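PDB 6E57: surface glycan binding protein B from Bacteroides ovatus, which binds mixed-linkage beta-glucan and probably helps capture it at the cell surface for use by this gut bacterium. Local coordinates for residues A[244-256]-A[272-286]. Numbering follows the deposited sequence.
Sequences ENIASLTIGGQTV and PDLSDGSYTMTGKTR
Ile251, Pro272 and Arg286 bury the most area where strand 246-251, the first arm of a beta hairpin with 254-256, pairs antiparallel with strand 277-285, an arrangement that illustrates how one strand pair can combine apolar packing near a turn with polar contacts past a bulge. In the non-hydrogen-bonded pair Ile251-Met281 the two side chains run side by side, CG1 of Ile251 lying 3.8 Å from SD of Met281, and both reach Trp236 of strand 235-240. With its CG2 anti to the backbone N, Ile251 directs that methyl to CD1 of Leu274, 3.9 Å away, while its CD1 crosses to CD of Pro272. An alanine in place of Ile251 would probably leave Met281, Leu274 and Pro272 without their shared neighbour and open a gap beside Trp236. Pro272 and Gln254, at the last position of the type II' turn from Ile251, slide past each other in opposite directions, their CB atoms 3.8 Å apart. Leu274 in turn lays CD1 over the centre of the Tyr279 ring, whose OH donates to Ser275 O.

Between the two ends, Thr250 and Thr282 exchange a pair of backbone bonds, the one from Thr250 N to Thr282 O being 2.9 Å long. Farther along, a classic beta bulge sets Ala247 and Ser248 against Lys284: its carbonyl O receives Ala247 N at 2.8 Å, and Ser248 N more weakly. Past the bulge, Arg286 extends from CG to NE, bringing its guanidinium to the 244-247 backbone, NH2 3.4 Å from Glu244 O. Ile246 O, which accepts a hydrogen bond from Gln262, lies over one face of that guanidinium, 3.5 Å above its plane and offset toward the rim.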
ATOM      1  N   GLU A 244       4.839  -2.088 -19.954  1.00 53.87           N
ATOM      2  CA  GLU A 244       5.474  -1.989 -21.279  1.00 56.73           C
ATOM      3  C   GLU A 244       4.508  -2.501 -22.362  1.00 57.21           C
ATOM      4  O   GLU A 244       4.634  -2.123 -23.532  1.00 56.63           O
ATOM      5  CB  GLU A 244       6.825  -2.714 -21.304  1.00 58.20           C
ATOM      6  CG  GLU A 244       6.748  -4.214 -21.551  1.00 61.09           C
ATOM      7  CD  GLU A 244       6.419  -5.061 -20.334  1.00 64.26           C
ATOM      8  OE1 GLU A 244       5.985  -4.490 -19.309  1.00 66.92           O
ATOM      9  OE2 GLU A 244       6.606  -6.295 -20.411  1.00 65.85           O
ATOM     10  N   ASN A 245       3.545  -3.343 -21.958  1.00 56.95           N
ATOM     11  CA  ASN A 245       2.538  -3.925 -22.854  1.00 56.59           C
ATOM     12  C   ASN A 245       1.425  -2.915 -23.181  1.00 57.02           C
ATOM     13  O   ASN A 245       0.605  -3.182 -24.060  1.00 59.19           O
ATOM     14  CB  ASN A 245       1.909  -5.190 -22.259  1.00 55.79           C
ATOM     15  CG  ASN A 245       2.873  -6.353 -22.150  1.00 54.86           C
ATOM     16  OD1 ASN A 245       3.648  -6.616 -23.066  1.00 55.28           O
ATOM     17  ND2 ASN A 245       2.819  -7.067 -21.039  1.00 54.89           N
ATOM     18  N   ILE A 246       1.377  -1.779 -22.469  1.00 54.67           N
ATOM     19  CA  ILE A 246       0.331  -0.769 -22.677  1.00 54.04           C
ATOM     20  C   ILE A 246       0.561  -0.074 -24.025  1.00 56.08           C
ATOM     21  O   ILE A 246       1.663   0.391 -24.316  1.00 58.09           O
ATOM     22  CB  ILE A 246       0.279   0.236 -21.508  1.00 50.72           C
ATOM     23  CG1 ILE A 246      -0.163  -0.454 -20.214  1.00 49.16           C
ATOM     24  CG2 ILE A 246      -0.609   1.424 -21.857  1.00 49.09           C
ATOM     25  CD1 ILE A 246      -0.344   0.468 -19.029  1.00 47.99           C
ATOM     26  N   ALA A 247      -0.506  -0.013 -24.830  1.00 58.58           N
ATOM     27  CA  ALA A 247      -0.515   0.629 -26.142  1.00 59.40           C
ATOM     28  C   ALA A 247      -1.121   2.035 -26.045  1.00 59.31           C
ATOM     29  O   ALA A 247      -0.692   2.942 -26.762  1.00 60.68           O
ATOM     30  CB  ALA A 247      -1.284  -0.226 -27.120  1.00 61.86           C
ATOM     31  N   SER A 248      -2.128   2.202 -25.177  1.00 56.82           N
ATOM     32  CA  SER A 248      -2.822   3.478 -25.026  1.00 54.86           C
ATOM     33  C   SER A 248      -3.555   3.553 -23.679  1.00 53.08           C
ATOM     34  O   SER A 248      -3.935   2.531 -23.112  1.00 50.76           O
ATOM     35  CB  SER A 248      -3.778   3.702 -26.169  1.00 56.41           C
ATOM     36  OG  SER A 248      -4.734   2.656 -26.236  1.00 57.40           O
ATOM     37  N   LEU A 249      -3.730   4.789 -23.195  1.00 51.89           N
ATOM     38  CA  LEU A 249      -4.586   5.134 -22.061  1.00 50.41           C
ATOM     39  C   LEU A 249      -5.601   6.188 -22.521  1.00 51.66           C
ATOM     40  O   LEU A 249      -5.247   7.107 -23.262  1.00 53.92           O
ATOM     41  CB  LEU A 249      -3.724   5.681 -20.918  1.00 49.00           C
ATOM     42  CG  LEU A 249      -2.720   4.703 -20.308  1.00 48.27           C
ATOM     43  CD1 LEU A 249      -1.711   5.437 -19.439  1.00 47.58           C
ATOM     44  CD2 LEU A 249      -3.425   3.624 -19.504  1.00 47.77           C
ATOM     45  N   THR A 250      -6.856   6.044 -22.077  1.00 49.99           N
ATOM     46  CA  THR A 250      -7.922   6.999 -22.375  1.00 49.30           C
ATOM     47  C   THR A 250      -8.432   7.607 -21.062  1.00 47.17           C
ATOM     48  O   THR A 250      -8.904   6.890 -20.197  1.00 46.63           O
ATOM     49  CB  THR A 250      -9.043   6.328 -23.180  1.00 50.22           C
ATOM     50  OG1 THR A 250      -8.464   5.827 -24.384  1.00 51.58           O
ATOM     51  CG2 THR A 250     -10.184   7.264 -23.519  1.00 50.80           C
ATOM     52  N   ILE A 251      -8.304   8.932 -20.934  1.00 46.92           N
ATOM     53  CA  ILE A 251      -8.821   9.713 -19.801  1.00 46.67           C
ATOM     54  C   ILE A 251      -9.818  10.728 -20.369  1.00 45.79           C
ATOM     55  O   ILE A 251      -9.601  11.274 -21.450  1.00 45.37           O
ATOM     56  CB  ILE A 251      -7.683  10.400 -19.013  1.00 46.70           C
ATOM     57  CG1 ILE A 251      -6.485   9.470 -18.801  1.00 47.30           C
ATOM     58  CG2 ILE A 251      -8.191  10.956 -17.691  1.00 45.19           C
ATOM     59  CD1 ILE A 251      -5.380   9.640 -19.819  1.00 48.60           C
ATOM     60  N   GLY A 252     -10.906  10.975 -19.639  1.00 44.83           N
ATOM     61  CA  GLY A 252     -12.061  11.600 -20.239  1.00 47.17           C
ATOM     62  C   GLY A 252     -12.443  10.815 -21.478  1.00 51.27           C
ATOM     63  O   GLY A 252     -12.707   9.616 -21.390  1.00 58.26           O
ATOM     64  N   GLY A 253     -12.401  11.466 -22.642  1.00 51.47           N
ATOM     65  CA  GLY A 253     -12.540  10.775 -23.923  1.00 53.69           C
ATOM     66  C   GLY A 253     -11.280  10.899 -24.763  1.00 53.34           C
ATOM     67  O   GLY A 253     -11.323  10.714 -25.980  1.00 54.82           O
ATOM     68  N   GLN A 254     -10.159  11.197 -24.095  1.00 52.27           N
ATOM     69  CA  GLN A 254      -8.922  11.618 -24.737  1.00 52.69           C
ATOM     70  C   GLN A 254      -7.901  10.479 -24.656  1.00 51.62           C
ATOM     71  O   GLN A 254      -7.421  10.152 -23.576  1.00 51.84           O
ATOM     72  CB  GLN A 254      -8.372  12.877 -24.061  1.00 52.86           C
ATOM     73  CG  GLN A 254      -9.385  14.006 -23.915  1.00 53.90           C
ATOM     74  CD  GLN A 254      -9.690  14.704 -25.219  1.00 56.57           C
ATOM     75  OE1 GLN A 254     -10.225  14.115 -26.157  1.00 59.02           O
ATOM     76  NE2 GLN A 254      -9.365  15.985 -25.281  1.00 58.54           N
ATOM     77  N   THR A 255      -7.572   9.897 -25.815  1.00 52.30           N
ATOM     78  CA  THR A 255      -6.621   8.795 -25.912  1.00 52.25           C
ATOM     79  C   THR A 255      -5.192   9.332 -26.064  1.00 53.42           C
ATOM     80  O   THR A 255      -4.946  10.285 -26.812  1.00 51.76           O
ATOM     81  CB  THR A 255      -6.999   7.867 -27.069  1.00 52.92           C
ATOM     82  OG1 THR A 255      -8.278   7.343 -26.717  1.00 53.42           O
ATOM     83  CG2 THR A 255      -6.002   6.752 -27.297  1.00 51.80           C
ATOM     84  N   VAL A 256      -4.262   8.682 -25.353  1.00 53.63           N
ATOM     85  CA  VAL A 256      -2.838   8.996 -25.363  1.00 54.28           C
ATOM     86  C   VAL A 256      -2.076   7.705 -25.688  1.00 56.96           C
ATOM     87  O   VAL A 256      -2.201   6.726 -24.956  1.00 57.47           O
ATOM     88  CB  VAL A 256      -2.396   9.582 -24.008  1.00 53.00           C
ATOM     89  CG1 VAL A 256      -0.908   9.896 -23.979  1.00 52.67           C
ATOM     90  CG2 VAL A 256      -3.210  10.811 -23.632  1.00 52.87           C
ATOM     91  N   PRO A 272      -3.949  14.907 -20.666  1.00 50.65           N
ATOM     92  CA  PRO A 272      -4.588  15.797 -21.638  1.00 53.08           C
ATOM     93  C   PRO A 272      -5.304  17.009 -21.016  1.00 53.91           C
ATOM     94  O   PRO A 272      -5.410  17.120 -19.791  1.00 52.26           O
ATOM     95  CB  PRO A 272      -5.582  14.886 -22.372  1.00 53.81           C
ATOM     96  CG  PRO A 272      -5.837  13.747 -21.411  1.00 52.16           C
ATOM     97  CD  PRO A 272      -4.536  13.561 -20.662  1.00 49.76           C
ATOM     98  N   ASP A 273      -5.778  17.908 -21.888  1.00 58.19           N
ATOM     99  CA  ASP A 273      -6.309  19.220 -21.513  1.00 58.89           C
ATOM    100  C   ASP A 273      -7.765  19.068 -21.057  1.00 57.01           C
ATOM    101  O   ASP A 273      -8.687  19.233 -21.850  1.00 60.51           O
ATOM    102  CB  ASP A 273      -6.190  20.205 -22.683  1.00 61.78           C
ATOM    103  CG  ASP A 273      -6.534  21.643 -22.332  1.00 62.21           C
ATOM    104  OD1 ASP A 273      -6.231  22.059 -21.200  1.00 61.55           O
ATOM    105  OD2 ASP A 273      -7.105  22.335 -23.201  1.00 68.16           O
ATOM    106  N   LEU A 274      -7.946  18.758 -19.768  1.00 54.54           N
ATOM    107  CA  LEU A 274      -9.259  18.511 -19.180  1.00 51.56           C
ATOM    108  C   LEU A 274      -9.575  19.590 -18.137  1.00 50.33           C
ATOM    109  O   LEU A 274      -8.682  20.079 -17.432  1.00 47.40           O
ATOM    110  CB  LEU A 274      -9.265  17.111 -18.556  1.00 51.49           C
ATOM    111  CG  LEU A 274      -9.256  15.953 -19.555  1.00 53.01           C
ATOM    112  CD1 LEU A 274      -8.926  14.636 -18.869  1.00 52.80           C
ATOM    113  CD2 LEU A 274     -10.587  15.849 -20.284  1.00 54.52           C
ATOM    114  N   SER A 275     -10.861  19.951 -18.061  1.00 48.36           N
ATOM    115  CA  SER A 275     -11.395  20.811 -17.011  1.00 49.58           C
ATOM    116  C   SER A 275     -11.247  20.108 -15.657  1.00 48.66           C
ATOM    117  O   SER A 275     -11.127  18.888 -15.598  1.00 46.83           O
ATOM    118  CB  SER A 275     -12.839  21.163 -17.279  1.00 50.28           C
ATOM    119  OG  SER A 275     -13.000  21.720 -18.576  1.00 51.35           O
ATOM    120  N   ASP A 276     -11.272  20.892 -14.576  1.00 49.83           N
ATOM    121  CA  ASP A 276     -11.154  20.358 -13.222  1.00 50.94           C
ATOM    122  C   ASP A 276     -12.397  19.511 -12.910  1.00 51.29           C
ATOM    123  O   ASP A 276     -13.527  19.945 -13.148  1.00 51.85           O
ATOM    124  CB  ASP A 276     -10.929  21.485 -12.210  1.00 53.64           C
ATOM    125  CG  ASP A 276      -9.634  22.253 -12.433  1.00 56.55           C
ATOM    126  OD1 ASP A 276      -9.103  22.197 -13.566  1.00 60.87           O
ATOM    127  OD2 ASP A 276      -9.159  22.892 -11.472  1.00 58.96           O
ATOM    128  N   GLY A 277     -12.172  18.294 -12.398  1.00 48.77           N
ATOM    129  CA  GLY A 277     -13.245  17.352 -12.073  1.00 48.47           C
ATOM    130  C   GLY A 277     -12.758  15.913 -12.045  1.00 48.19           C
ATOM    131  O   GLY A 277     -11.551  15.658 -12.081  1.00 47.04           O
ATOM    132  N   SER A 278     -13.718  14.979 -11.977  1.00 48.25           N
ATOM    133  CA  SER A 278     -13.471  13.529 -11.936  1.00 48.03           C
ATOM    134  C   SER A 278     -13.652  12.923 -13.331  1.00 47.05           C
ATOM    135  O   SER A 278     -14.576  13.289 -14.052  1.00 50.62           O
ATOM    136  CB  SER A 278     -14.380  12.852 -10.945  1.00 49.72           C
ATOM    137  OG  SER A 278     -13.969  13.129  -9.617  1.00 52.82           O
ATOM    138  N   TYR A 279     -12.780  11.977 -13.690  1.00 43.34           N
ATOM    139  CA  TYR A 279     -12.811  11.355 -15.007  1.00 43.56           C
ATOM    140  C   TYR A 279     -12.510   9.857 -14.900  1.00 43.33           C
ATOM    141  O   TYR A 279     -11.810   9.416 -13.990  1.00 43.74           O
ATOM    142  CB  TYR A 279     -11.816  12.040 -15.945  1.00 42.95           C
ATOM    143  CG  TYR A 279     -12.151  13.476 -16.246  1.00 42.46           C
ATOM    144  CD1 TYR A 279     -13.063  13.803 -17.237  1.00 43.14           C
ATOM    145  CD2 TYR A 279     -11.578  14.509 -15.521  1.00 41.14           C
ATOM    146  CE1 TYR A 279     -13.387  15.121 -17.514  1.00 43.38           C
ATOM    147  CE2 TYR A 279     -11.890  15.832 -15.786  1.00 41.42           C
ATOM    148  CZ  TYR A 279     -12.796  16.140 -16.787  1.00 42.87           C
ATOM    149  OH  TYR A 279     -13.108  17.440 -17.056  1.00 43.99           O
ATOM    150  N   THR A 280     -13.045   9.103 -15.862  1.00 43.34           N
ATOM    151  CA  THR A 280     -12.768   7.689 -16.022  1.00 43.82           C
ATOM    152  C   THR A 280     -11.515   7.519 -16.889  1.00 44.08           C
ATOM    153  O   THR A 280     -11.397   8.156 -17.933  1.00 44.13           O
ATOM    154  CB  THR A 280     -13.963   6.969 -16.657  1.00 44.89           C
ATOM    155  OG1 THR A 280     -15.095   7.151 -15.806  1.00 44.85           O
ATOM    156  CG2 THR A 280     -13.714   5.493 -16.870  1.00 45.66           C
ATOM    157  N   MET A 281     -10.592   6.660 -16.439  1.00 44.00           N
ATOM    158  CA  MET A 281      -9.433   6.239 -17.226  1.00 43.54           C
ATOM    159  C   MET A 281      -9.548   4.735 -17.504  1.00 43.28           C
ATOM    160  O   MET A 281      -9.850   3.957 -16.603  1.00 42.06           O
ATOM    161  CB  MET A 281      -8.113   6.528 -16.499  1.00 43.43           C
ATOM    162  CG  MET A 281      -6.898   5.852 -17.134  1.00 44.68           C
ATOM    163  SD  MET A 281      -5.289   6.545 -16.621  1.00 45.03           S
ATOM    164  CE  MET A 281      -5.378   6.337 -14.846  1.00 43.50           C
ATOM    165  N   THR A 282      -9.325   4.358 -18.769  1.00 43.43           N
ATOM    166  CA  THR A 282      -9.144   2.970 -19.191  1.00 43.23           C
ATOM    167  C   THR A 282      -7.834   2.879 -19.979  1.00 43.72           C
ATOM    168  O   THR A 282      -7.161   3.887 -20.175  1.00 43.92           O
ATOM    169  CB  THR A 282     -10.331   2.478 -20.027  1.00 43.92           C
ATOM    170  OG1 THR A 282     -10.389   3.283 -21.205  1.00 45.14           O
ATOM    171  CG2 THR A 282     -11.649   2.546 -19.287  1.00 43.69           C
ATOM    172  N   GLY A 283      -7.486   1.668 -20.420  1.00 43.81           N
ATOM    173  CA  GLY A 283      -6.308   1.439 -21.245  1.00 44.63           C
ATOM    174  C   GLY A 283      -6.431   0.161 -22.048  1.00 46.32           C
ATOM    175  O   GLY A 283      -7.279  -0.676 -21.751  1.00 45.67           O
ATOM    176  N   LYS A 284      -5.568   0.023 -23.060  1.00 50.30           N
ATOM    177  CA  LYS A 284      -5.517  -1.150 -23.940  1.00 55.14           C
ATOM    178  C   LYS A 284      -4.061  -1.615 -24.080  1.00 56.33           C
ATOM    179  O   LYS A 284      -3.159  -0.794 -24.243  1.00 56.76           O
ATOM    180  CB  LYS A 284      -6.109  -0.817 -25.316  1.00 57.66           C
ATOM    181  CG  LYS A 284      -7.620  -0.625 -25.348  1.00 61.65           C
ATOM    182  CD  LYS A 284      -8.404  -1.926 -25.317  1.00 65.36           C
ATOM    183  CE  LYS A 284      -9.887  -1.736 -25.070  1.00 69.06           C
ATOM    184  NZ  LYS A 284     -10.166  -1.308 -23.678  1.00 69.30           N
ATOM    185  N   THR A 285      -3.851  -2.937 -24.022  1.00 58.01           N
ATOM    186  CA  THR A 285      -2.544  -3.553 -24.263  1.00 58.80           C
ATOM    187  C   THR A 285      -2.328  -3.677 -25.780  1.00 63.98           C
ATOM    188  O   THR A 285      -3.202  -3.307 -26.570  1.00 65.18           O
ATOM    189  CB  THR A 285      -2.427  -4.904 -23.544  1.00 56.76           C
ATOM    190  OG1 THR A 285      -3.314  -5.839 -24.158  1.00 57.04           O
ATOM    191  CG2 THR A 285      -2.740  -4.814 -22.067  1.00 54.50           C
ATOM    192  N   ARG A 286      -1.158  -4.195 -26.173  1.00 67.00           N
ATOM    193  CA  ARG A 286      -0.818  -4.409 -27.583  1.00 69.31           C
ATOM    194  C   ARG A 286      -1.648  -5.573 -28.138  1.00 68.92           C
ATOM    195  O   ARG A 286      -2.069  -5.537 -29.290  1.00 70.97           O
ATOM    196  CB  ARG A 286       0.684  -4.669 -27.749  1.00 71.52           C
ATOM    197  CG  ARG A 286       1.564  -3.524 -27.266  1.00 73.49           C
ATOM    198  CD  ARG A 286       2.946  -3.503 -27.893  1.00 76.58           C
ATOM    199  NE  ARG A 286       3.847  -2.601 -27.182  1.00 77.33           N
ATOM    200  CZ  ARG A 286       3.773  -1.272 -27.213  1.00 79.17           C
ATOM    201  NH1 ARG A 286       2.849  -0.671 -27.942  1.00 82.30           N
ATOM    202  NH2 ARG A 286       4.622  -0.545 -26.507  1.00 77.98           N
TER